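Local coordinates for protein oligopeptide ABC transporter OppAIV (Borrelia burgdorferi B31, PDB 4GL8) that probably binds oligopeptides in the periplasm and delivers them to an ABC transporter for uptake across the inner membrane, at residues A[170-175]-A[429-434]; A[62-67]-A[175-180]; A[333-338]-A[435-440]. All blocks are in the same frame, centred on the assembly; numbering follows the deposited sequence. Where two conformers were deposited one is given.

Contact 1. Residues A[170-175]-A[429-434]; sequences KPYFLD and GDYADP
The phenol ring of Tyr-172 barely overlaps the ring of Tyr-431, edging past it with CD2, while CD1 on its other flank faces the carboxylate of Asp-433. The two tyrosine planes are almost parallel, 7° apart, but they are slid so far past each other that the centroids stand 5.0 Å apart and little more than their neighbouring rims meet, Tyr-172 CD2 lying 3.4 Å from Tyr-431 CE2. Both tyrosines adopt the same first torsion: Tyr-172 holds CG between its backbone N and carbonyl carbon (chi1 48°), and Tyr-431 does likewise. On the CD1 side of Tyr-172, Asp-433 brings CB, CG and OD1 alongside, with Asp-433 OD1 3.4 Å from Tyr-172 CD1 and the carboxylate tilted against the ring. The other oxygen of Asp-433, OD2, is engaged elsewhere: it caps the backbone N of Met-435 at the start of helix 435-438 and forms a salt bridge with Arg-474.

One direct polar bond joins the two segments. Ala-432 N donates to Asp-175 OD2 over 2.9 Å, somewhat bent at 131°, meeting the oxygen on its anti side and out of the carboxylate plane. The same OD2 also rests against Tyr-431 CA at 3.3 Å, while OD1 of Asp-175 pairs with Arg-519, so both carboxylate oxygens are held. Ala-432 offers its N-H from the centre of an inverse gamma turn, closed by Asp-433 N bonding to Tyr-431 O at 2.9 Å. Next to it, Asp-430 turns its carboxylate away from 170-175, and its OD1 hydrogen-bonds to the backbone of the bound peptide. The turn and short helix at 172-175 meeting the loop whose Asp-430 bonds the peptide is consistent with the closed, ligand-bound form of a two-lobed family 5 solute-binding protein.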
# COMPACT_ATOMS: atom_id res chain seq x y z
N LYS A 170 -17.33 8.74 8.54
CA LYS A 170 -15.93 8.41 8.47
C LYS A 170 -15.18 9.64 8.05
O LYS A 170 -15.18 9.97 6.86
CB LYS A 170 -15.69 7.31 7.45
CG LYS A 170 -16.09 5.94 7.94
CD LYS A 170 -15.86 4.91 6.86
CE LYS A 170 -15.88 3.49 7.41
NZ LYS A 170 -17.09 3.24 8.21
N PRO A 171 -14.47 10.30 9.00
CA PRO A 171 -13.72 11.52 8.74
C PRO A 171 -12.60 11.34 7.74
O PRO A 171 -12.23 12.30 7.07
CB PRO A 171 -13.13 11.88 10.12
CG PRO A 171 -13.97 11.13 11.11
CD PRO A 171 -14.31 9.85 10.40
N TYR A 172 -12.07 10.12 7.62
CA TYR A 172 -11.04 9.83 6.62
C TYR A 172 -11.58 9.36 5.25
O TYR A 172 -10.81 9.01 4.37
CB TYR A 172 -10.07 8.78 7.16
CG TYR A 172 -10.75 7.60 7.78
CD1 TYR A 172 -11.06 7.60 9.13
CD2 TYR A 172 -11.12 6.50 7.02
CE1 TYR A 172 -11.71 6.53 9.71
CE2 TYR A 172 -11.75 5.41 7.60
CZ TYR A 172 -12.04 5.44 8.95
OH TYR A 172 -12.69 4.39 9.55
N PHE A 173 -12.88 9.33 5.05
CA PHE A 173 -13.41 8.94 3.71
C PHE A 173 -12.83 9.75 2.53
O PHE A 173 -12.40 9.19 1.50
CB PHE A 173 -14.93 9.05 3.69
CG PHE A 173 -15.54 8.70 2.37
CD1 PHE A 173 -15.37 7.44 1.84
CD2 PHE A 173 -16.26 9.64 1.66
CE1 PHE A 173 -15.92 7.10 0.62
CE2 PHE A 173 -16.82 9.32 0.43
CZ PHE A 173 -16.65 8.03 -0.08
N LEU A 174 -12.81 11.07 2.63
CA LEU A 174 -12.24 11.86 1.53
C LEU A 174 -10.81 11.41 1.17
O LEU A 174 -10.46 11.26 -0.01
CB LEU A 174 -12.29 13.37 1.84
CG LEU A 174 -13.67 13.98 2.09
CD1 LEU A 174 -13.62 15.40 2.65
CD2 LEU A 174 -14.47 13.98 0.79
N ASP A 175 -9.97 11.16 2.16
CA ASP A 175 -8.58 10.83 1.89
C ASP A 175 -8.50 9.43 1.22
O ASP A 175 -7.62 9.16 0.41
CB ASP A 175 -7.78 10.89 3.18
CG ASP A 175 -6.32 10.82 2.93
OD1 ASP A 175 -5.79 11.74 2.27
OD2 ASP A 175 -5.71 9.84 3.35
N GLY A 429 0.07 2.44 4.22
CA GLY A 429 -1.22 3.05 4.49
C GLY A 429 -1.91 3.57 3.25
O GLY A 429 -1.28 4.20 2.38
N ASP A 430 -3.19 3.26 3.14
CA ASP A 430 -3.99 3.65 1.99
C ASP A 430 -4.75 4.93 2.28
O ASP A 430 -5.32 5.49 1.38
CB ASP A 430 -4.97 2.52 1.65
CG ASP A 430 -4.26 1.21 1.26
OD1 ASP A 430 -3.23 1.26 0.54
OD2 ASP A 430 -4.76 0.13 1.67
N TYR A 431 -4.79 5.36 3.54
CA TYR A 431 -5.46 6.59 3.93
C TYR A 431 -4.98 7.01 5.31
O TYR A 431 -4.39 6.21 6.01
CB TYR A 431 -7.01 6.44 3.88
CG TYR A 431 -7.60 5.26 4.64
CD1 TYR A 431 -7.85 4.05 4.01
CD2 TYR A 431 -7.94 5.38 5.97
CE1 TYR A 431 -8.40 3.00 4.71
CE2 TYR A 431 -8.48 4.32 6.69
CZ TYR A 431 -8.70 3.13 6.06
OH TYR A 431 -9.23 2.09 6.80
N ALA A 432 -5.25 8.26 5.69
CA ALA A 432 -4.63 8.88 6.86
C ALA A 432 -5.37 8.55 8.17
O ALA A 432 -5.90 9.41 8.83
CB ALA A 432 -4.60 10.39 6.65
N ASP A 433 -5.43 7.28 8.54
CA ASP A 433 -6.08 6.85 9.79
C ASP A 433 -5.55 5.47 10.17
O ASP A 433 -5.36 4.63 9.29
CB ASP A 433 -7.61 6.84 9.63
CG ASP A 433 -8.34 6.42 10.90
OD1 ASP A 433 -8.78 7.32 11.64
OD2 ASP A 433 -8.47 5.19 11.16
N PRO A 434 -5.27 5.22 11.45
CA PRO A 434 -4.76 3.93 11.85
C PRO A 434 -5.59 2.71 11.36
O PRO A 434 -5.05 1.61 11.27
CB PRO A 434 -4.77 4.01 13.37
CG PRO A 434 -5.82 5.04 13.66
CD PRO A 434 -5.56 6.06 12.62

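Contact 2. Residues A[62-67]-A[175-180]; sequences LGILDG and DMLVHQ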
# COMPACT_ATOMS: atom_id res chain seq x y z
N LEU A 62 -7.10 9.84 -12.65
CA LEU A 62 -7.55 10.83 -11.70
C LEU A 62 -8.69 10.27 -10.85
O LEU A 62 -9.66 9.76 -11.39
CB LEU A 62 -8.03 12.04 -12.47
CG LEU A 62 -8.11 13.37 -11.76
CD1 LEU A 62 -6.74 13.75 -11.18
CD2 LEU A 62 -8.61 14.41 -12.77
N GLY A 63 -8.54 10.31 -9.54
CA GLY A 63 -9.59 9.97 -8.62
C GLY A 63 -10.63 11.07 -8.48
O GLY A 63 -10.47 12.16 -9.00
N ILE A 64 -11.70 10.78 -7.74
CA ILE A 64 -12.71 11.79 -7.47
C ILE A 64 -11.98 12.93 -6.74
O ILE A 64 -12.21 14.12 -7.00
CB ILE A 64 -13.92 11.22 -6.70
CG1 ILE A 64 -14.69 10.20 -7.57
CG2 ILE A 64 -14.88 12.33 -6.31
CD1 ILE A 64 -15.63 9.29 -6.81
N LEU A 65 -11.11 12.54 -5.83
CA LEU A 65 -10.15 13.42 -5.26
C LEU A 65 -8.82 12.88 -5.75
O LEU A 65 -8.72 11.71 -6.12
CB LEU A 65 -10.19 13.40 -3.75
CG LEU A 65 -11.48 13.78 -3.04
CD1 LEU A 65 -11.14 14.28 -1.65
CD2 LEU A 65 -12.27 14.83 -3.77
N ASP A 66 -7.82 13.74 -5.76
CA ASP A 66 -6.51 13.46 -6.26
C ASP A 66 -5.59 13.59 -5.05
O ASP A 66 -5.99 14.15 -4.02
CB ASP A 66 -6.20 14.54 -7.31
CG ASP A 66 -4.93 14.29 -8.12
OD1 ASP A 66 -4.54 13.12 -8.34
OD2 ASP A 66 -4.33 15.29 -8.59
N GLY A 67 -4.37 13.07 -5.16
CA GLY A 67 -3.38 13.17 -4.10
C GLY A 67 -2.78 14.55 -4.12
O GLY A 67 -2.63 15.17 -5.18
N ASP A 175 -9.97 11.16 2.16
CA ASP A 175 -8.58 10.83 1.89
C ASP A 175 -8.50 9.43 1.22
O ASP A 175 -7.62 9.16 0.41
CB ASP A 175 -7.78 10.89 3.18
CG ASP A 175 -6.32 10.82 2.93
OD1 ASP A 175 -5.79 11.74 2.27
OD2 ASP A 175 -5.71 9.84 3.35
N MET A 176 -9.49 8.62 1.54
CA MET A 176 -9.68 7.27 1.04
C MET A 176 -9.97 7.24 -0.47
O MET A 176 -9.59 6.30 -1.17
CB MET A 176 -10.87 6.73 1.84
CG MET A 176 -11.18 5.28 1.80
SD MET A 176 -12.26 4.94 3.22
CE MET A 176 -11.87 3.21 3.29
N LEU A 177 -10.64 8.28 -0.98
CA LEU A 177 -10.97 8.36 -2.38
C LEU A 177 -9.78 8.45 -3.33
O LEU A 177 -9.94 8.26 -4.56
CB LEU A 177 -11.94 9.51 -2.65
CG LEU A 177 -13.35 9.33 -2.14
CD1 LEU A 177 -14.13 10.65 -2.29
CD2 LEU A 177 -14.06 8.19 -2.88
N VAL A 178 -8.60 8.76 -2.78
CA VAL A 178 -7.39 8.88 -3.54
C VAL A 178 -6.81 7.50 -3.81
O VAL A 178 -6.09 7.32 -4.76
CB VAL A 178 -6.37 9.80 -2.79
CG1 VAL A 178 -5.05 9.91 -3.53
CG2 VAL A 178 -6.99 11.18 -2.62
N HIS A 179 -7.13 6.51 -2.98
CA HIS A 179 -6.69 5.15 -3.16
C HIS A 179 -7.28 4.54 -4.45
O HIS A 179 -8.42 4.78 -4.79
CB HIS A 179 -7.10 4.33 -1.96
CG HIS A 179 -6.56 2.94 -1.95
ND1 HIS A 179 -7.35 1.83 -2.13
CD2 HIS A 179 -5.30 2.48 -1.76
CE1 HIS A 179 -6.60 0.74 -2.07
NE2 HIS A 179 -5.36 1.11 -1.84
N GLN A 180 -6.46 3.73 -5.13
CA GLN A 180 -6.75 3.26 -6.48
C GLN A 180 -8.02 2.46 -6.59
O GLN A 180 -8.69 2.57 -7.57
CB GLN A 180 -5.57 2.49 -7.07
CG GLN A 180 -5.34 1.08 -6.52
CD GLN A 180 -4.51 1.02 -5.25
OE1 GLN A 180 -3.99 2.02 -4.75
NE2 GLN A 180 -4.37 -0.18 -4.73
O HOH W 1 -11.69 8.26 -6.30
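Val-178 sets its two methyls against the peptide link between Asp-66 and Gly-67. With CG1 anti to the backbone N (chi1 178°) and CG2 anti to the carbonyl carbon, each branch has its own target: CG2 comes within 3.4 Å of Asp-66 O, and CG1 lies 3.6 Å from Gly-67 N. The valine therefore packs chiefly on backbone, although CG2 also touches Leu-65 CB at 4.1 Å.

The neighbouring pair, Leu-65 and Leu-177, is purely apolar. Both leucines carry CG beside the backbone N and anti to the carbonyl carbon (chi1 -59° for Leu-65, -70° for Leu-177), and both are extended at chi2. Methyl CD1 of Leu-177 comes slantwise to within 4.2 Å of CG, the branch point of Leu-65. Strand 65-67, which supplies Leu-65, is an outermost strand of the five-stranded antiparallel sheet and pairs with 74-84; the partner is the type I turn from Met-176 to His-179 that follows helix 173-176. Leu-65 also packs on Tyr-74 and Trp-82 of strand 74-84, while Leu-177 reaches Phe-93 of strand 90-95, so the turn covers part of this sheet.

A water supplies the polar link between the two segments. It accepts from Ile-64 N at 2.9 Å and donates to Leu-177 O, although the modelled separation of 2.5 Å from Leu-177 O is short enough to be doubtful. Further along the turn, His-179 points away from the strand, and one face of its ring is approached by Gln-180 OE1, 3.1 Å above the plane and offset toward the rim. The amide of Gln-180 is fixed at both ends, OE1 by Ser-54 OG and NE2 by Ile-48 O, and both His-179 and Gln-180 pack on a modified side chain of the bound peptide.

Contact 3. Residues A[333-338]-A[435-440]; sequences ATPDYI and MTFLSI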
# COMPACT_ATOMS: atom_id res chain seq x y z
N ALA A 333 1.93 -1.95 15.46
CA ALA A 333 1.34 -2.36 14.18
C ALA A 333 0.94 -1.17 13.29
O ALA A 333 0.65 -1.34 12.11
CB ALA A 333 0.13 -3.22 14.46
N THR A 334 0.83 0.02 13.87
CA THR A 334 0.44 1.21 13.10
C THR A 334 1.46 2.32 13.31
O THR A 334 2.09 2.40 14.34
CB THR A 334 -0.92 1.76 13.55
OG1 THR A 334 -0.76 2.40 14.81
CG2 THR A 334 -1.98 0.65 13.71
N PRO A 335 1.59 3.21 12.31
CA PRO A 335 2.28 4.45 12.59
C PRO A 335 1.43 5.29 13.54
O PRO A 335 0.27 4.94 13.79
CB PRO A 335 2.37 5.13 11.23
CG PRO A 335 1.99 4.10 10.22
CD PRO A 335 1.12 3.12 10.92
N ASP A 336 2.01 6.37 14.05
CA ASP A 336 1.28 7.38 14.82
C ASP A 336 0.61 8.36 13.86
O ASP A 336 1.12 8.61 12.77
CB ASP A 336 2.21 8.15 15.75
CG ASP A 336 2.74 7.30 16.90
OD1 ASP A 336 2.07 6.36 17.40
OD2 ASP A 336 3.87 7.59 17.32
N TYR A 337 -0.55 8.87 14.26
CA TYR A 337 -1.27 9.93 13.51
C TYR A 337 -1.69 10.99 14.51
O TYR A 337 -1.61 10.76 15.71
CB TYR A 337 -2.50 9.39 12.76
CG TYR A 337 -2.21 8.26 11.82
CD1 TYR A 337 -2.11 8.47 10.45
CD2 TYR A 337 -2.03 6.94 12.30
CE1 TYR A 337 -1.84 7.42 9.59
CE2 TYR A 337 -1.77 5.88 11.45
CZ TYR A 337 -1.66 6.12 10.10
OH TYR A 337 -1.37 5.10 9.26
N ILE A 338 -2.13 12.14 14.01
CA ILE A 338 -2.52 13.28 14.86
C ILE A 338 -3.49 12.86 15.99
O ILE A 338 -3.33 13.28 17.13
CB ILE A 338 -3.15 14.42 13.98
CG1 ILE A 338 -3.57 15.65 14.83
CG2 ILE A 338 -4.35 13.92 13.17
CD1 ILE A 338 -2.64 16.83 14.68
N MET A 435 -6.86 2.90 11.02
CA MET A 435 -7.66 1.76 10.54
C MET A 435 -7.10 1.07 9.29
O MET A 435 -7.35 -0.13 9.10
CB MET A 435 -9.12 2.15 10.32
CG MET A 435 -10.08 0.99 10.00
SD MET A 435 -10.22 -0.36 11.22
CE MET A 435 -10.83 0.52 12.62
N THR A 436 -6.35 1.78 8.44
CA THR A 436 -5.82 1.16 7.24
C THR A 436 -4.89 0.02 7.64
O THR A 436 -4.89 -1.04 7.02
CB THR A 436 -5.11 2.15 6.29
OG1 THR A 436 -4.73 1.44 5.11
CG2 THR A 436 -3.89 2.73 6.92
N PHE A 437 -4.16 0.20 8.73
CA PHE A 437 -3.34 -0.89 9.29
C PHE A 437 -4.09 -1.93 10.12
O PHE A 437 -3.84 -3.13 10.00
CB PHE A 437 -2.25 -0.28 10.14
CG PHE A 437 -1.23 0.43 9.33
CD1 PHE A 437 -1.38 1.79 9.04
CD2 PHE A 437 -0.15 -0.27 8.79
CE1 PHE A 437 -0.46 2.41 8.24
CE2 PHE A 437 0.79 0.38 8.02
CZ PHE A 437 0.64 1.71 7.74
N LEU A 438 -4.98 -1.49 10.99
CA LEU A 438 -5.63 -2.43 11.89
C LEU A 438 -6.62 -3.32 11.13
O LEU A 438 -6.86 -4.47 11.49
CB LEU A 438 -6.31 -1.68 13.02
CG LEU A 438 -5.32 -0.91 13.88
CD1 LEU A 438 -6.11 -0.10 14.89
CD2 LEU A 438 -4.35 -1.87 14.55
N SER A 439 -7.13 -2.79 10.03
CA SER A 439 -8.04 -3.52 9.18
C SER A 439 -7.50 -4.83 8.57
O SER A 439 -8.28 -5.75 8.32
CB SER A 439 -8.44 -2.62 8.02
OG SER A 439 -9.61 -3.16 7.47
N ILE A 440 -6.19 -4.91 8.29
CA ILE A 440 -5.62 -6.10 7.65
C ILE A 440 -5.55 -7.30 8.55
O ILE A 440 -5.43 -8.43 8.08
CB ILE A 440 -4.26 -5.82 6.98
CG1 ILE A 440 -3.20 -5.46 8.02
CG2 ILE A 440 -4.46 -4.71 5.96
CD1 ILE A 440 -1.79 -5.37 7.49
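Helix 435-438, the short helix that follows the loop carrying the peptide-bonding Asp-430 in this solute-binding fold, pushes the ring of Phe-437 against the loop 333-338. Phe-437 keeps CG anti to its carbonyl carbon (chi1 -70°), which carries the ring out toward that loop. Pro-335 lies over one face as a CH-pi contact through CD, though its closeness in the model is doubtful. Tyr-337 approaches differently: its OH comes to the edge of the phenylalanine, near the ring plane, beside CE1 and CD1. Ala-333 O lies 3.6 Å from Phe-437 CD2, at a slant to the ring. Trp-427 adds an edge-to-face neighbour from outside the two segments.

Nearer the helix backbone, the methyl of Thr-334 touches both Phe-437 and Leu-438. Its CG2 is 3.7 Å from Phe-437 CB and 3.6 Å from Leu-438 CD2. The hydroxyl is turned back onto its own loop, where it has a hydrogen bond with Arg-332 NH2 as well, and Thr-334 OG1 donates to Pro-335 O over 2.9 Å from above the carbonyl plane.

Contact 1 is the middle one of the three, its centre about 11 Å from that of contact 2 and about 10 Å from that of contact 3. Contacts 1 and 2 share Asp-175 and follow on from each other along helix 173-176 and the turn after it. Loop 429-434 runs straight into 435-440, and Asp-430 N probably bonds to Thr-436 OG1 at 3.1 Å. Contacts 2 and 3 do not touch: their centres are about 19 Å apart and their nearest atoms about 7 Å. The bound peptide lies beside contacts 1 and 2, where Asp-430 OD1 packs 3.2 Å from His-179 NE2 without the geometry of a hydrogen bond.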